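Local coordinates for protein sulfatase (Bacteroides fragilis CAG:558, PDB 6USS) that probably hydrolyses aryl sulfate esters with the help of a bound calcium ion, as a sulfatase of a human gut bacterium, at residues G133-V137 / Y179-F183; I452-E456 / C511-I517; M44-D48 / Q340-L344; K376-D382 / S418-Y424; G458-L462 / N473-A477. The protein carries 1 engineered substitution. All coordinates share one frame; numbering follows the deposited sequence.

Contact 1. Residues G133-V137 / Y179-F183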
# COMPACT_ATOMS: atom_id res chain seq x y z
N GLY A 133 -10.17 13.16 10.34
CA GLY A 133 -8.73 13.13 10.16
C GLY A 133 -8.27 13.62 8.81
O GLY A 133 -8.83 14.59 8.27
N VAL A 134 -7.27 12.99 8.22
CA VAL A 134 -6.81 13.37 6.90
C VAL A 134 -6.87 12.15 5.99
O VAL A 134 -6.85 11.00 6.44
CB VAL A 134 -5.39 13.96 6.92
CG1 VAL A 134 -5.31 15.11 7.94
CG2 VAL A 134 -4.36 12.86 7.21
N CYS A 135 -6.93 12.41 4.69
CA CYS A 135 -6.80 11.38 3.67
C CYS A 135 -6.32 12.07 2.39
O CYS A 135 -6.16 13.30 2.35
CB CYS A 135 -8.13 10.65 3.46
SG CYS A 135 -9.46 11.74 2.88
N GLN A 136 -6.09 11.27 1.34
CA GLN A 136 -5.59 11.81 0.09
C GLN A 136 -6.65 11.89 -0.99
O GLN A 136 -6.34 12.26 -2.12
CB GLN A 136 -4.41 10.98 -0.43
CG GLN A 136 -3.20 10.94 0.46
CD GLN A 136 -1.97 10.37 -0.26
OE1 GLN A 136 -1.20 11.12 -0.88
NE2 GLN A 136 -1.80 9.04 -0.20
N VAL A 137 -7.90 11.56 -0.66
CA VAL A 137 -8.99 11.59 -1.64
C VAL A 137 -9.97 12.69 -1.26
O VAL A 137 -9.98 13.14 -0.10
CB VAL A 137 -9.68 10.22 -1.72
CG1 VAL A 137 -8.76 9.24 -2.38
CG2 VAL A 137 -10.04 9.75 -0.33
N TYR A 179 -1.32 2.29 4.24
CA TYR A 179 -1.21 2.06 2.79
C TYR A 179 -1.87 3.19 2.00
O TYR A 179 -1.30 3.67 1.01
CB TYR A 179 -1.85 0.73 2.40
CG TYR A 179 -1.29 -0.48 3.08
CD1 TYR A 179 0.02 -0.90 2.82
CD2 TYR A 179 -2.07 -1.22 3.96
CE1 TYR A 179 0.55 -2.02 3.43
CE2 TYR A 179 -1.55 -2.35 4.59
CZ TYR A 179 -0.24 -2.75 4.32
OH TYR A 179 0.28 -3.87 4.93
N HIS A 180 -3.08 3.60 2.40
CA HIS A 180 -3.74 4.71 1.72
C HIS A 180 -2.88 5.97 1.73
O HIS A 180 -2.89 6.75 0.77
CB HIS A 180 -5.09 5.04 2.35
CG HIS A 180 -5.69 6.31 1.83
ND1 HIS A 180 -6.35 6.38 0.62
CD2 HIS A 180 -5.68 7.57 2.32
CE1 HIS A 180 -6.74 7.62 0.40
NE2 HIS A 180 -6.35 8.37 1.42
N MET A 181 -2.13 6.18 2.82
CA MET A 181 -1.32 7.38 3.01
C MET A 181 0.03 7.30 2.32
O MET A 181 0.83 8.23 2.45
CB MET A 181 -1.15 7.66 4.51
CG MET A 181 -2.47 7.98 5.21
SD MET A 181 -3.27 9.44 4.50
CE MET A 181 -2.21 10.77 5.10
N GLY A 182 0.32 6.24 1.58
CA GLY A 182 1.56 6.16 0.83
C GLY A 182 2.65 5.27 1.40
O GLY A 182 3.76 5.30 0.88
N PHE A 183 2.37 4.48 2.43
CA PHE A 183 3.34 3.50 2.93
C PHE A 183 3.17 2.16 2.21
O PHE A 183 2.06 1.64 2.07
CB PHE A 183 3.17 3.32 4.45
CG PHE A 183 3.63 4.51 5.26
CD1 PHE A 183 4.97 4.65 5.63
CD2 PHE A 183 2.72 5.48 5.67
CE1 PHE A 183 5.41 5.75 6.39
CE2 PHE A 183 3.13 6.59 6.43
CZ PHE A 183 4.49 6.73 6.79

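Contact 2. Residues I452-E456 / C511-I517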
# COMPACT_ATOMS: atom_id res chain seq x y z
N ILE A 452 -1.10 33.41 24.62
CA ILE A 452 -2.16 32.42 24.70
C ILE A 452 -3.47 33.15 24.94
O ILE A 452 -3.58 33.99 25.85
CB ILE A 452 -1.90 31.38 25.80
CG1 ILE A 452 -0.54 30.70 25.60
CG2 ILE A 452 -3.01 30.36 25.85
CD1 ILE A 452 -0.07 29.93 26.82
N TYR A 453 -4.47 32.84 24.11
CA TYR A 453 -5.80 33.41 24.23
C TYR A 453 -6.78 32.30 24.57
O TYR A 453 -6.76 31.23 23.94
CB TYR A 453 -6.21 34.09 22.93
CG TYR A 453 -7.68 34.43 22.85
CD1 TYR A 453 -8.24 35.43 23.67
CD2 TYR A 453 -8.52 33.79 21.94
CE1 TYR A 453 -9.59 35.77 23.57
CE2 TYR A 453 -9.87 34.12 21.83
CZ TYR A 453 -10.40 35.11 22.65
OH TYR A 453 -11.74 35.45 22.56
N TYR A 454 -7.65 32.55 25.54
CA TYR A 454 -8.57 31.54 26.04
C TYR A 454 -9.97 31.86 25.54
O TYR A 454 -10.57 32.87 25.94
CB TYR A 454 -8.53 31.48 27.57
CG TYR A 454 -7.21 30.97 28.13
CD1 TYR A 454 -6.09 31.80 28.18
CD2 TYR A 454 -7.09 29.67 28.63
CE1 TYR A 454 -4.89 31.35 28.71
CE2 TYR A 454 -5.88 29.22 29.17
CZ TYR A 454 -4.79 30.07 29.21
OH TYR A 454 -3.58 29.64 29.74
N TYR A 455 -10.50 30.99 24.67
CA TYR A 455 -11.82 31.18 24.10
C TYR A 455 -12.90 31.26 25.17
O TYR A 455 -13.90 31.95 24.98
CB TYR A 455 -12.17 30.03 23.15
CG TYR A 455 -11.44 30.04 21.84
CD1 TYR A 455 -11.78 30.94 20.85
CD2 TYR A 455 -10.42 29.14 21.58
CE1 TYR A 455 -11.15 30.95 19.64
CE2 TYR A 455 -9.77 29.14 20.35
CZ TYR A 455 -10.15 30.05 19.39
OH TYR A 455 -9.54 30.09 18.17
N GLU A 456 -12.72 30.56 26.30
CA GLU A 456 -13.83 30.39 27.22
C GLU A 456 -14.19 31.69 27.93
O GLU A 456 -15.37 31.94 28.22
CB GLU A 456 -13.54 29.27 28.24
CG GLU A 456 -14.81 28.66 28.85
CD GLU A 456 -14.54 27.62 29.95
OE1 GLU A 456 -13.49 26.94 29.90
OE2 GLU A 456 -15.41 27.47 30.86
N CYS A 511 -17.22 32.56 19.75
CA CYS A 511 -16.31 33.24 20.68
C CYS A 511 -15.46 34.27 19.93
O CYS A 511 -15.01 34.01 18.81
CB CYS A 511 -15.37 32.23 21.36
SG CYS A 511 -16.18 30.84 22.19
N PRO A 512 -15.24 35.45 20.52
CA PRO A 512 -14.40 36.45 19.85
C PRO A 512 -13.03 35.90 19.49
O PRO A 512 -12.39 35.21 20.29
CB PRO A 512 -14.26 37.57 20.90
CG PRO A 512 -15.38 37.35 21.86
CD PRO A 512 -15.71 35.88 21.84
N TRP A 513 -12.57 36.21 18.28
CA TRP A 513 -11.18 36.03 17.92
C TRP A 513 -10.32 36.80 18.92
O TRP A 513 -10.83 37.74 19.55
CB TRP A 513 -10.92 36.54 16.49
CG TRP A 513 -11.51 35.75 15.39
CD1 TRP A 513 -12.34 36.22 14.41
CD2 TRP A 513 -11.30 34.36 15.10
NE1 TRP A 513 -12.67 35.21 13.55
CE2 TRP A 513 -12.05 34.06 13.94
CE3 TRP A 513 -10.56 33.34 15.71
CZ2 TRP A 513 -12.09 32.78 13.38
CZ3 TRP A 513 -10.60 32.07 15.16
CH2 TRP A 513 -11.36 31.79 14.01
N PRO A 514 -9.02 36.48 19.07
CA PRO A 514 -8.19 37.25 20.02
C PRO A 514 -8.19 38.74 19.76
O PRO A 514 -8.11 39.54 20.70
CB PRO A 514 -6.79 36.65 19.83
CG PRO A 514 -6.94 35.45 19.01
CD PRO A 514 -8.21 35.56 18.25
N ASP A 515 -8.24 39.15 18.49
CA ASP A 515 -8.19 40.56 18.13
C ASP A 515 -9.58 41.21 18.08
O ASP A 515 -9.72 42.31 17.52
CB ASP A 515 -7.45 40.75 16.79
CG ASP A 515 -8.12 40.01 15.65
OD1 ASP A 515 -8.85 39.04 15.91
OD2 ASP A 515 -7.91 40.40 14.48
N GLU A 516 -10.60 40.56 18.64
CA GLU A 516 -11.90 41.20 18.86
C GLU A 516 -12.18 41.39 20.35
O GLU A 516 -13.34 41.48 20.75
CB GLU A 516 -13.02 40.39 18.20
CG GLU A 516 -12.91 40.18 16.68
CD GLU A 516 -13.86 39.07 16.15
OE1 GLU A 516 -14.10 38.05 16.85
OE2 GLU A 516 -14.37 39.20 15.01
N ILE A 517 -11.14 41.47 21.18
CA ILE A 517 -11.30 41.58 22.63
C ILE A 517 -10.39 42.69 23.13
O ILE A 517 -9.17 42.59 22.98
CB ILE A 517 -10.98 40.24 23.34
CG1 ILE A 517 -12.20 39.34 23.37
CG2 ILE A 517 -10.49 40.49 24.78
CD1 ILE A 517 -13.18 39.69 24.48

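Contact 3. Residues M44-D48 / Q340-L344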
# COMPACT_ATOMS: atom_id res chain seq x y z
N MET A 44 5.71 11.72 24.86
CA MET A 44 6.97 11.83 25.57
C MET A 44 7.28 13.31 25.86
O MET A 44 7.25 14.14 24.95
CB MET A 44 8.09 11.18 24.76
CG MET A 44 9.49 11.31 25.36
SD MET A 44 10.82 10.67 24.31
CE MET A 44 12.27 11.04 25.32
N GLY A 45 7.59 13.63 27.14
CA GLY A 45 7.86 15.00 27.52
C GLY A 45 9.30 15.46 27.24
O GLY A 45 10.22 14.68 27.05
N TRP A 46 9.47 16.79 27.25
CA TRP A 46 10.79 17.40 27.10
C TRP A 46 11.83 16.87 28.08
O TRP A 46 13.03 17.03 27.83
CB TRP A 46 10.67 18.91 27.30
CG TRP A 46 11.76 19.74 26.67
CD1 TRP A 46 12.16 19.71 25.36
CD2 TRP A 46 12.53 20.77 27.31
NE1 TRP A 46 13.14 20.65 25.15
CE2 TRP A 46 13.39 21.31 26.33
CE3 TRP A 46 12.58 21.28 28.61
CZ2 TRP A 46 14.30 22.34 26.61
CZ3 TRP A 46 13.48 22.30 28.89
CH2 TRP A 46 14.32 22.83 27.89
N GLN A 47 11.41 16.29 29.20
CA GLN A 47 12.34 15.84 30.22
C GLN A 47 12.20 14.36 30.53
O GLN A 47 12.72 13.90 31.56
CB GLN A 47 12.15 16.67 31.50
CG GLN A 47 12.57 18.13 31.37
CD GLN A 47 14.06 18.31 31.58
OE1 GLN A 47 14.71 17.47 32.19
NE2 GLN A 47 14.61 19.43 31.09
N ASP A 48 11.53 13.59 29.67
CA ASP A 48 11.34 12.15 29.86
C ASP A 48 12.50 11.35 29.26
O ASP A 48 12.31 10.41 28.49
CB ASP A 48 10.01 11.72 29.27
CG ASP A 48 8.84 12.35 29.99
OD1 ASP A 48 9.04 12.87 31.12
OD2 ASP A 48 7.72 12.33 29.44
N GLN A 340 4.95 17.32 35.73
CA GLN A 340 5.73 16.16 35.33
C GLN A 340 6.59 16.42 34.09
O GLN A 340 7.28 15.49 33.64
CB GLN A 340 4.81 14.97 35.07
CG GLN A 340 4.30 14.28 36.33
CD GLN A 340 3.19 15.07 37.03
OE1 GLN A 340 2.67 16.06 36.50
NE2 GLN A 340 2.84 14.64 38.24
N ASN A 341 6.57 17.63 33.52
CA ASN A 341 7.53 18.03 32.49
C ASN A 341 8.40 19.19 32.99
O ASN A 341 8.94 19.96 32.19
CB ASN A 341 6.81 18.40 31.19
CG ASN A 341 5.93 17.27 30.67
OD1 ASN A 341 6.42 16.27 30.14
ND2 ASN A 341 4.62 17.42 30.85
N SER A 342 8.54 19.30 34.30
CA SER A 342 9.30 20.39 34.90
C SER A 342 10.71 20.42 34.30
O SER A 342 11.31 19.36 34.11
CB SER A 342 9.38 20.21 36.41
OG SER A 342 10.57 20.81 36.88
N PRO A 343 11.28 21.61 34.06
CA PRO A 343 10.80 22.94 34.45
C PRO A 343 9.68 23.49 33.58
O PRO A 343 9.32 24.65 33.75
CB PRO A 343 12.04 23.81 34.26
CG PRO A 343 12.67 23.21 33.06
CD PRO A 343 12.52 21.72 33.28
N LEU A 344 9.15 22.72 32.64
CA LEU A 344 8.07 23.25 31.81
C LEU A 344 6.74 23.18 32.56
O LEU A 344 6.55 22.31 33.42
CB LEU A 344 7.97 22.50 30.49
CG LEU A 344 9.26 22.41 29.70
CD1 LEU A 344 8.99 21.78 28.35
CD2 LEU A 344 9.87 23.80 29.55
O HOH W 1 9.07 15.62 30.53
O HOH W 2 8.69 13.06 33.70

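Contact 4. Residues K376-D382 / S418-Y424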
# COMPACT_ATOMS: atom_id res chain seq x y z
N LYS A 376 17.21 27.58 17.83
CA LYS A 376 16.18 28.19 16.99
C LYS A 376 14.92 27.33 16.98
O LYS A 376 14.98 26.10 16.95
CB LYS A 376 16.69 28.39 15.57
CG LYS A 376 18.04 29.13 15.49
CD LYS A 376 17.97 30.40 16.30
CE LYS A 376 19.17 31.31 16.07
NZ LYS A 376 18.75 32.70 16.48
N TYR A 377 13.76 27.98 17.01
CA TYR A 377 12.55 27.19 17.15
C TYR A 377 12.03 26.72 15.80
O TYR A 377 12.25 27.35 14.76
CB TYR A 377 11.46 27.95 17.91
CG TYR A 377 11.02 29.34 17.43
CD1 TYR A 377 10.49 29.53 16.16
CD2 TYR A 377 11.06 30.43 18.30
CE1 TYR A 377 10.05 30.80 15.74
CE2 TYR A 377 10.64 31.70 17.89
CZ TYR A 377 10.13 31.88 16.61
OH TYR A 377 9.69 33.13 16.21
N LEU A 378 11.36 25.57 15.82
CA LEU A 378 10.70 25.00 14.66
C LEU A 378 9.44 24.28 15.13
O LEU A 378 9.28 23.99 16.32
CB LEU A 378 11.64 24.05 13.90
CG LEU A 378 12.20 22.89 14.72
CD1 LEU A 378 11.23 21.68 14.79
CD2 LEU A 378 13.53 22.46 14.13
N ILE A 379 8.56 23.96 14.18
CA ILE A 379 7.29 23.34 14.50
C ILE A 379 7.05 22.13 13.58
O ILE A 379 7.55 22.07 12.46
CB ILE A 379 6.14 24.36 14.39
CG1 ILE A 379 4.82 23.74 14.85
CG2 ILE A 379 6.08 24.95 12.97
CD1 ILE A 379 4.01 24.67 15.72
N ILE A 380 6.24 21.18 14.07
CA ILE A 380 6.11 19.85 13.49
C ILE A 380 5.79 19.88 11.99
O ILE A 380 6.35 19.09 11.22
CB ILE A 380 5.06 19.03 14.29
CG1 ILE A 380 4.87 17.63 13.70
CG2 ILE A 380 3.73 19.76 14.36
CD1 ILE A 380 6.06 16.74 13.84
N GLU A 381 4.91 20.78 11.53
CA GLU A 381 4.63 20.82 10.09
C GLU A 381 5.88 21.08 9.25
O GLU A 381 5.87 20.79 8.05
CB GLU A 381 3.58 21.88 9.73
CG GLU A 381 3.94 23.30 10.12
CD GLU A 381 3.13 23.77 11.32
OE1 GLU A 381 2.74 24.97 11.34
OE2 GLU A 381 2.88 22.94 12.24
N ASP A 382 6.95 21.63 9.86
CA ASP A 382 8.21 21.82 9.14
C ASP A 382 8.88 20.50 8.75
O ASP A 382 9.67 20.47 7.79
CB ASP A 382 9.19 22.63 9.99
CG ASP A 382 8.63 23.97 10.45
OD1 ASP A 382 7.65 24.46 9.83
OD2 ASP A 382 9.17 24.52 11.43
N SER A 418 13.78 30.69 11.60
CA SER A 418 13.12 31.12 12.83
C SER A 418 13.01 32.64 12.93
O SER A 418 12.08 33.15 13.58
CB SER A 418 13.88 30.56 14.02
OG SER A 418 13.80 31.40 15.13
N LYS A 419 13.93 33.38 12.30
CA LYS A 419 13.98 34.84 12.43
C LYS A 419 12.70 35.47 11.89
O LYS A 419 12.34 35.26 10.73
CB LYS A 419 15.21 35.39 11.71
CG LYS A 419 15.33 36.91 11.78
CD LYS A 419 16.71 37.41 11.40
CE LYS A 419 16.80 38.94 11.57
NZ LYS A 419 17.81 39.54 10.65
N GLY A 420 12.04 36.27 12.73
CA GLY A 420 10.78 36.88 12.39
C GLY A 420 9.59 35.96 12.30
O GLY A 420 8.46 36.46 12.12
N ARG A 421 9.76 34.64 12.42
CA ARG A 421 8.68 33.71 12.14
C ARG A 421 7.70 33.58 13.31
O ARG A 421 8.12 33.38 14.46
CB ARG A 421 9.25 32.33 11.80
CG ARG A 421 8.19 31.28 11.63
CD ARG A 421 8.81 30.00 11.08
NE ARG A 421 7.78 29.08 10.64
CZ ARG A 421 7.87 27.76 10.73
NH1 ARG A 421 8.97 27.22 11.23
NH2 ARG A 421 6.87 27.00 10.31
N SER A 422 6.41 33.69 13.01
CA SER A 422 5.36 33.37 13.97
C SER A 422 5.06 31.86 13.96
O SER A 422 4.96 31.25 12.89
CB SER A 422 4.08 34.15 13.65
OG SER A 422 4.10 35.48 14.12
N LEU A 423 4.90 31.27 15.14
CA LEU A 423 4.37 29.91 15.27
C LEU A 423 2.93 29.97 15.79
O LEU A 423 2.60 30.82 16.62
CB LEU A 423 5.23 29.07 16.21
CG LEU A 423 6.70 28.88 15.88
CD1 LEU A 423 7.28 27.88 16.87
CD2 LEU A 423 6.91 28.42 14.44
N TYR A 424 2.08 29.06 15.32
CA TYR A 424 0.67 29.11 15.68
C TYR A 424 0.11 27.77 16.16
O TYR A 424 0.38 26.72 15.57
CB TYR A 424 -0.17 29.59 14.52
CG TYR A 424 0.27 30.88 13.91
CD1 TYR A 424 1.06 30.89 12.77
CD2 TYR A 424 -0.16 32.10 14.43
CE1 TYR A 424 1.44 32.06 12.19
CE2 TYR A 424 0.22 33.29 13.85
CZ TYR A 424 1.02 33.26 12.72
OH TYR A 424 1.41 34.44 12.13
O HOH W 3 15.92 33.65 15.48
O HOH W 4 14.40 31.26 17.51
O HOH W 5 11.85 27.68 12.11
O HOH W 6 3.33 27.51 12.58

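Contact 5. Residues G458-L462 / N473-A477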
# COMPACT_ATOMS: atom_id res chain seq x y z
N GLY A 458 -12.00 34.84 27.19
CA GLY A 458 -11.22 35.93 26.61
C GLY A 458 -9.94 36.29 27.35
O GLY A 458 -9.32 37.31 27.03
N LYS A 459 -9.55 35.49 28.34
CA LYS A 459 -8.32 35.75 29.08
C LYS A 459 -7.13 35.66 28.14
O LYS A 459 -7.08 34.80 27.26
CB LYS A 459 -8.21 34.75 30.23
CG LYS A 459 -6.90 34.77 31.01
CD LYS A 459 -6.93 35.84 32.11
CE LYS A 459 -5.58 35.93 32.85
NZ LYS A 459 -5.33 37.31 33.38
N LYS A 460 -6.16 36.56 28.32
CA LYS A 460 -4.91 36.52 27.56
C LYS A 460 -3.72 36.42 28.51
O LYS A 460 -3.72 37.04 29.58
CB LYS A 460 -4.78 37.75 26.65
CG LYS A 460 -5.86 37.83 25.54
CD LYS A 460 -5.61 39.02 24.60
CE LYS A 460 -6.60 39.06 23.44
NZ LYS A 460 -6.93 40.45 23.02
N GLU A 461 -2.73 35.62 28.13
CA GLU A 461 -1.48 35.45 28.88
C GLU A 461 -0.30 35.69 27.95
O GLU A 461 -0.28 35.19 26.82
CB GLU A 461 -1.37 34.06 29.51
CG GLU A 461 -2.37 33.81 30.62
CD GLU A 461 -2.22 32.45 31.27
OE1 GLU A 461 -1.73 31.51 30.61
OE2 GLU A 461 -2.62 32.31 32.45
N LEU A 462 0.66 36.49 28.41
CA LEU A 462 1.83 36.83 27.62
C LEU A 462 3.06 36.41 28.41
O LEU A 462 3.22 36.83 29.56
CB LEU A 462 1.86 38.32 27.30
CG LEU A 462 3.09 38.82 26.52
CD1 LEU A 462 3.04 38.29 25.12
CD2 LEU A 462 3.15 40.32 26.49
N ASN A 473 4.97 33.88 34.98
CA ASN A 473 4.76 35.32 35.08
C ASN A 473 4.06 35.90 33.84
O ASN A 473 4.71 36.27 32.85
CB ASN A 473 6.08 36.04 35.34
CG ASN A 473 5.86 37.48 35.77
OD1 ASN A 473 4.74 37.88 36.13
ND2 ASN A 473 6.93 38.27 35.74
N ASN A 474 2.74 36.02 33.91
CA ASN A 474 1.96 36.66 32.86
C ASN A 474 2.31 38.14 32.80
O ASN A 474 2.10 38.87 33.77
CB ASN A 474 0.48 36.44 33.13
CG ASN A 474 -0.42 37.08 32.10
OD1 ASN A 474 0.03 37.56 31.06
ND2 ASN A 474 -1.72 37.06 32.38
N LEU A 475 2.84 38.59 31.66
CA LEU A 475 3.28 39.97 31.48
C LEU A 475 2.36 40.76 30.56
O LEU A 475 2.79 41.76 29.98
CB LEU A 475 4.71 40.00 30.94
CG LEU A 475 5.84 39.49 31.83
CD1 LEU A 475 7.05 39.19 30.99
CD2 LEU A 475 6.17 40.53 32.87
N ALA A 476 1.11 40.32 30.39
CA ALA A 476 0.17 41.04 29.54
C ALA A 476 -0.01 42.49 30.00
O ALA A 476 0.07 43.42 29.19
CB ALA A 476 -1.18 40.30 29.52
N ALA A 477 -0.25 42.69 31.30
CA ALA A 477 -0.45 44.04 31.82
C ALA A 477 0.77 44.92 31.56
O ALA A 477 0.63 46.12 31.28
CB ALA A 477 -0.77 43.97 33.31

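Contact 1. Residues G133-V137 / Y179-F183
His180 and Met181 are the two inner residues of a type I beta turn that runs from Tyr179 to Gly182. The turn belongs to the sulfatase fold and docks against the end of the short strand 133-135. Two hydrogen bonds join the pieces. Gln136 N donates to the ring nitrogen His180 NE2 over 2.9 Å, nearly straight at 171°. The donor lies somewhat off the ring plane. The Gln136 side chain donates as well, from NE2 to His180 O over 2.7 Å. It meets a lone pair in the carbonyl plane, and the oxygen lies in the plane of the glutamine amide. The Gln136 chain is extended beyond CG (chi2 -167°), which carries the amide past the imidazole to the turn backbone. The Gln136 amide and His180 ring planes stand 84° apart. Val137 CG1 sits at the ring edge, 3.8 Å from His180 CE1, and Cys135 CB comes within 3.5 Å of His180 NE2. Because NE2 accepts, ND1 probably carries the ring proton; it is hydrogen-bonded to Glu184 of the second subunit. The bent Met181 chain reaches the strand separately, with its CE 3.7 Å from Val134 CG2. Behind this pair lies helix 88-97, where Ile96 touches both side chains. The Gln136 amide is held further by Ser148 N and by Glu151 of helix 149-155, and strand 133-135 pairs with strand 143-145.

Contact 2. Residues I452-E456 / C511-I517
Tyr453 and Pro514 bring their CA atoms to 6.2 Å, and Tyr455 and Cys511 theirs to 6.0 Å, so the two segments follow each other in opposite senses. The C-terminal tail, 511-517, here covers the end of strand 449-454 in the four-stranded antiparallel sheet of the C-terminal region. Tyr453 gives the largest share of the contact. With CG opposite the backbone N (chi1 167°), its ring reaches out to the tail. Pro514 lies over one face in a CH-pi contact: its CA stands 3.8 Å from the ring centroid, only 3° off the normal. Pro514 CG adds a contact of 3.7 Å to Tyr453 CD2. On the opposite face is the backbone N of Tyr455, offset toward the rim. Tyr453 OH donates a hydrogen bond to Pro512 O, which lies near the ring plane; the modelled length is very short and therefore doubtful. Tyr455 runs alongside Trp513, the two pointing the same way. Tyr455 OH lies at the indole edge, 3.8 Å from Trp513 CZ3, and is bonded to Asn426. The Trp513 indole is also met by Arg495 and Arg501 in cation-pi contacts. The tail itself is folded back: Trp513 N donates to Glu516 OE1 over 2.8 Å, and Glu516 N to Trp513 O. Cys511 packs at the edge of the Tyr455 ring, its CB 3.8 Å from Tyr455 CD1.

Contact 3. Residues M44-D48 / Q340-L344
Gln340 meets Asp48 through water 2, which lies 2.8 Å from Gln340 O and 2.6 Å from Asp48 OD1. The segments are two loops that leave neighbouring parallel strands, 35-41 and 315-321, of the large sulfatase sheet. Both strands also lead into calcium ligands, Asp42 and Asp43 on one and Asp322 and Asn323 on the other. Asn341 comes next. Its ND2 is held by Ser346 O and Gly325 O, which fixes the amide rotation. Its OD1 then faces the type I turn Gly45-Asp48. OD1 packs 3.2 Å from Gly45 CA. Water 1 donates to Asn341 OD1 over 2.8 Å and accepts from Gln47 N, with a weak bond to Asp48 OD1. Asp48 N closes the turn on Gly45 O. Asp48 OD2 also accepts from Gly45 N over 2.6 Å, from above the carboxylate plane; Tyr288 OH also bonds OD2. Further on, Ser342 O rests 3.3 Å from Gln47 CG. The peptide bond between Ser342 and Pro343 is cis, and Leu344 N bonds back to Asn341 O. Pro343 CG lies at the edge of the Trp46 indole. Leu344 crosses Trp46 at about a right angle. Arg357 makes a cation-pi contact with the same indole. Leu344 CD1 touches Trp46 CB at 3.5 Å.

Contact 4. Residues K376-D382 / S418-Y424
Asp382 OD2 is gripped by two donors that arrive from opposite faces of the carboxylate plane. Arg421 NH1 comes across the contact over 2.7 Å in a straight bond of 179°. Ile379 N comes from within the same segment, over 2.9 Å. The contact ties the large sulfatase sheet, at strand 378-379, to the edge strand 422-427 of the C-terminal antiparallel sheet. Arg421 grips Asp382 end-on, since its NH2 also donates to Asp382 OD1 over 2.7 Å on the syn lone pair. The carboxylate and guanidinium planes are 37° apart. The arginine chain is extended from CG to NE, which takes the guanidinium from the type II turn Ser418-Arg421 to the aspartate. Leu423 CD2 covers one guanidinium face, while water 5, in the plane at the edge, links NH1 to Tyr377 O. Asp382 OD1 has a second partner in Ile405 N. The buried carboxylate is thus well supplied with donors. Tyr377 CG lies between its backbone N and carbonyl carbon (chi1 55°), and the ring is turned back over the turn. Ser418 OG stands over the ring centre. Tyr377 OH donates to Arg421 O, though the modelled length is too short to trust; Gly447 N is another partner of that hydroxyl. Leu423 slides past Tyr377 in the opposite direction, with Leu423 CD1 3.7 Å from Tyr377 CD1.

Contact 5. Residues G458-L462 / N473-A477
The Asn474 amide is approached from both faces at its oxygen. Leu462 N donates to Asn474 OD1 from one side over 2.9 Å, and Ala476 N donates from the other over 3.0 Å. Each donor stands well above the carbonyl plane, so neither uses a lone pair in that plane. The bond from Ala476 N makes an Asx turn. At the other end of the amide, Asn474 ND2 forms a weak bond of 3.4 Å to Lys460 O. The Glu461 side chain crosses that of Asn474 at about a right angle. Its CG lies 3.8 Å from Asn474 ND2, and the carboxylate and amide planes are 63° apart. The glutamate head itself is bonded to Tyr352 and Tyr454. Asn474 has CG opposite its backbone N (chi1 180°), which sends the amide along strand 460-464, an outermost strand of the C-terminal antiparallel sheet. The backbone completes the grip: Leu475 N donates to Leu462 O over 2.8 Å at 176°, in the carbonyl plane. Leu462 CB packs 4.3 Å from Ala476 CB, and both residues also touch Val483 of helix 480-496. On the inner side of the strand, Glu461 pairs with Ile452 of strand 449-454. The outer N-H and C=O of Leu462 are therefore met by one side-chain amide and one backbone N-H. The loop that leads into helix 480-496 thus satisfies the sheet edge at this point as a neighbouring strand would, with the asparagine side-chain oxygen in place of a backbone carbonyl.

Overall arrangement
Contacts 2 and 5 form one unit, their centres about 12 Å apart on the neighbouring strands 449-454 and 460-464. Lys460 NZ bonds Pro514 O at 2.8 Å and ties the tail to the edge strand, while Tyr454 OH bonds Glu461 OE1 at 2.8 Å between the strands. Contact 4 reaches the same sheet through strand 422-427, with its centre about 22 Å from each of them, and leads back to the large sheet. Contact 3 is nearest the calcium site: Gly45 is about 10 Å from the ion, which the engineered Cys88 also lines. Contact 1 lies on the opposite side of the chain's centre from contact 3, about 32 Å between centres, and faces the second subunit.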